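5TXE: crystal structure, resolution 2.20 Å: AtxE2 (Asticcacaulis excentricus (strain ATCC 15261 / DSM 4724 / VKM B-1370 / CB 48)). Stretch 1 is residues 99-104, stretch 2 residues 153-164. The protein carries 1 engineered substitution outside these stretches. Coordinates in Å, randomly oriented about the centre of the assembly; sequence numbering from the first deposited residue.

Stretch 1 99-104: AIDVDV
Stretch 2 (153-164) VWRASVKGEGAS

A strand can pack against a β-hairpin without hydrogen-bonding to it, and AtxE2 offers a compact example in which packing alone, with no hydrogen bond between the two stretches, makes the contact. The hairpin is stretch 2. Its first strand, Val153 to Ser157, runs extended (phi -80 to -125°, psi 127 to 155°), and a type I turn from Ser157 to Gly160 reverses the chain, with Val158 at -81/-10° and Lys159 at -95/3°. A weak bond from Gly160 N to Ser157 O, 3.3 Å, closes the turn. Ser157 N to Gly162 O at 3.0 Å, Arg155 N to Ser164 O at 3.0 Å and Ser164 N to Arg155 O at 3.1 Å then zip the returning chain to the first. Gly160 (113/5°) and Gly162 (142/170°) adopt backbone angles at which a CB would jam against the preceding carbonyl oxygen.

Against this hairpin the strand Ile100 to Val104 runs roughly antiparallel to Val153 to Ser157, at 153° between their directions, with the axes 6.6 Å apart at closest approach. Register is set by Val102 CA, 4.3 Å from Gly160 CA, and by Asp103 CA, 5.8 Å from Ala163 CA.

Val102 covers the most surface. Its backbone leaves the extended region (-101/-8°), and its m rotamer (chi1 -57°) sets Val102 CG1 3.6 Å from Val158 O, while Val102 CB lies 3.5 Å from Ser157 O. These are van der Waals contacts of a buried aliphatic group with turn carbonyls. Val102 CG2 meets Ala156 CB at 4.1 Å, an apolar pairing, and Val102 O lies 3.7 Å from Ala156 CB and 3.8 Å from Ala163 CB, so the two alanine methyls pack near a carbonyl that gains no donor from the hairpin.

Asp103, second in covered area, is fully extended (-159/148°). Its t rotamer (chi1 -175°, chi2 24°) brings the end of a sideways-pointing side chain closer to the hairpin: Asp103 CG rests 3.7 Å from Ala163 CB, and Asp103 OD2 approaches Trp154 CE3 obliquely at 3.8 Å. The indole is set by chi1 -77° and chi2 55°. Asp103 OD2 is hydrogen-bonded elsewhere in the structure, while Asp103 OD1 accepts a weak bond from Val104 N at 2.9 Å.

Gly160 completes the contact. Gly160 CA lies 3.9 Å from CG2 of Ile100, whose chi angles are -68° and -46°, and 4.2 Å from Asp101 O. A CB on Gly160 would come within 3.2 Å of Ile100 CG2, so the bare backbone also makes room for the neighbouring strand.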

# COMPACT_ATOMS: atom_id res chain seq x y z
N ALA A 99 -12.54 -20.77 -13.48
CA ALA A 99 -12.83 -19.36 -13.61
C ALA A 99 -12.98 -19.00 -15.07
O ALA A 99 -12.37 -19.60 -15.92
CB ALA A 99 -11.68 -18.55 -13.04
N ILE A 100 -13.77 -17.97 -15.33
CA ILE A 100 -14.08 -17.46 -16.62
C ILE A 100 -13.66 -15.98 -16.65
O ILE A 100 -14.01 -15.25 -15.75
CB ILE A 100 -15.64 -17.44 -16.86
CG1 ILE A 100 -16.23 -18.85 -16.94
CG2 ILE A 100 -15.99 -16.68 -18.12
CD1 ILE A 100 -15.43 -19.77 -17.83
N ASP A 101 -12.99 -15.53 -17.71
CA ASP A 101 -12.76 -14.10 -17.93
C ASP A 101 -14.00 -13.52 -18.55
O ASP A 101 -14.38 -13.92 -19.63
CB ASP A 101 -11.57 -13.92 -18.86
CG ASP A 101 -10.24 -14.35 -18.21
OD1 ASP A 101 -10.12 -14.31 -16.96
OD2 ASP A 101 -9.28 -14.71 -18.93
N VAL A 102 -14.65 -12.57 -17.90
CA VAL A 102 -15.84 -11.97 -18.49
C VAL A 102 -15.58 -10.61 -19.14
O VAL A 102 -16.51 -10.02 -19.73
CB VAL A 102 -16.98 -11.83 -17.45
CG1 VAL A 102 -17.31 -13.17 -16.85
CG2 VAL A 102 -16.64 -10.86 -16.32
N ASP A 103 -14.38 -10.07 -18.96
CA ASP A 103 -13.91 -8.87 -19.68
C ASP A 103 -12.40 -8.91 -19.61
O ASP A 103 -11.84 -9.49 -18.67
CB ASP A 103 -14.40 -7.57 -19.03
CG ASP A 103 -14.02 -6.31 -19.85
OD1 ASP A 103 -13.81 -6.46 -21.08
OD2 ASP A 103 -13.95 -5.17 -19.29
N VAL A 104 -11.74 -8.40 -20.64
CA VAL A 104 -10.31 -8.28 -20.67
C VAL A 104 -10.05 -6.89 -21.20
O VAL A 104 -10.71 -6.45 -22.16
CB VAL A 104 -9.65 -9.30 -21.60
CG1 VAL A 104 -8.12 -9.04 -21.68
CG2 VAL A 104 -9.88 -10.72 -21.10
N VAL A 153 -18.42 3.34 -16.93
CA VAL A 153 -19.01 2.12 -16.38
C VAL A 153 -19.17 1.11 -17.51
O VAL A 153 -19.73 1.43 -18.57
CB VAL A 153 -20.38 2.37 -15.75
CG1 VAL A 153 -20.92 1.06 -15.24
CG2 VAL A 153 -20.26 3.37 -14.61
N TRP A 154 -18.69 -0.09 -17.26
CA TRP A 154 -18.85 -1.16 -18.17
C TRP A 154 -19.83 -2.16 -17.55
O TRP A 154 -19.95 -2.26 -16.34
CB TRP A 154 -17.51 -1.86 -18.48
CG TRP A 154 -16.61 -1.09 -19.45
CD1 TRP A 154 -16.19 0.18 -19.30
CD2 TRP A 154 -16.06 -1.56 -20.67
NE1 TRP A 154 -15.42 0.55 -20.37
CE2 TRP A 154 -15.30 -0.51 -21.22
CE3 TRP A 154 -16.12 -2.78 -21.37
CZ2 TRP A 154 -14.59 -0.63 -22.42
CZ3 TRP A 154 -15.44 -2.89 -22.58
CH2 TRP A 154 -14.71 -1.81 -23.10
N ARG A 155 -20.47 -2.91 -18.43
CA ARG A 155 -21.40 -3.98 -18.09
C ARG A 155 -20.97 -5.25 -18.74
O ARG A 155 -20.73 -5.27 -19.92
CB ARG A 155 -22.77 -3.60 -18.60
CG ARG A 155 -23.82 -4.67 -18.40
CD ARG A 155 -25.11 -4.09 -18.90
NE ARG A 155 -26.18 -5.05 -18.78
CZ ARG A 155 -26.56 -5.86 -19.76
NH1 ARG A 155 -25.94 -5.81 -20.94
NH2 ARG A 155 -27.55 -6.72 -19.55
N ALA A 156 -20.83 -6.31 -17.98
CA ALA A 156 -20.36 -7.58 -18.50
C ALA A 156 -21.38 -8.70 -18.23
O ALA A 156 -21.94 -8.78 -17.15
CB ALA A 156 -19.03 -7.96 -17.88
N SER A 157 -21.53 -9.63 -19.17
CA SER A 157 -22.32 -10.85 -18.95
C SER A 157 -21.50 -11.86 -18.19
O SER A 157 -20.33 -12.07 -18.49
CB SER A 157 -22.80 -11.42 -20.29
OG SER A 157 -23.46 -12.66 -20.11
N VAL A 158 -22.10 -12.51 -17.20
CA VAL A 158 -21.31 -13.36 -16.29
C VAL A 158 -20.95 -14.76 -16.77
O VAL A 158 -20.10 -15.41 -16.14
CB VAL A 158 -21.95 -13.53 -14.89
CG1 VAL A 158 -22.23 -12.17 -14.24
CG2 VAL A 158 -23.21 -14.40 -14.97
N LYS A 159 -21.51 -15.26 -17.87
CA LYS A 159 -20.97 -16.54 -18.36
C LYS A 159 -19.88 -16.33 -19.44
O LYS A 159 -19.35 -17.32 -19.97
CB LYS A 159 -22.07 -17.55 -18.77
CG LYS A 159 -22.51 -18.53 -17.67
CD LYS A 159 -23.96 -19.02 -17.84
CE LYS A 159 -24.62 -19.34 -16.48
NZ LYS A 159 -25.81 -20.24 -16.57
N GLY A 160 -19.53 -15.07 -19.73
CA GLY A 160 -18.38 -14.75 -20.59
C GLY A 160 -18.62 -14.11 -21.92
O GLY A 160 -17.69 -13.89 -22.68
N GLU A 161 -19.87 -13.79 -22.20
CA GLU A 161 -20.27 -13.52 -23.57
C GLU A 161 -19.88 -12.15 -24.04
O GLU A 161 -20.01 -11.86 -25.22
CB GLU A 161 -21.79 -13.74 -23.79
CG GLU A 161 -22.70 -13.91 -22.58
CD GLU A 161 -22.67 -15.31 -21.99
OE1 GLU A 161 -21.85 -16.11 -22.50
OE2 GLU A 161 -23.48 -15.62 -21.08
N GLY A 162 -19.45 -11.28 -23.11
CA GLY A 162 -18.88 -10.01 -23.51
C GLY A 162 -19.24 -8.85 -22.61
O GLY A 162 -20.13 -8.95 -21.76
N ALA A 163 -18.57 -7.74 -22.85
CA ALA A 163 -18.67 -6.59 -22.00
C ALA A 163 -18.61 -5.33 -22.86
O ALA A 163 -17.96 -5.34 -23.87
CB ALA A 163 -17.51 -6.63 -21.01
N SER A 164 -19.30 -4.27 -22.49
CA SER A 164 -19.14 -3.02 -23.23
C SER A 164 -19.43 -1.87 -22.31
O SER A 164 -20.02 -2.05 -21.30
CB SER A 164 -20.11 -2.98 -24.41
OG SER A 164 -21.36 -3.28 -23.92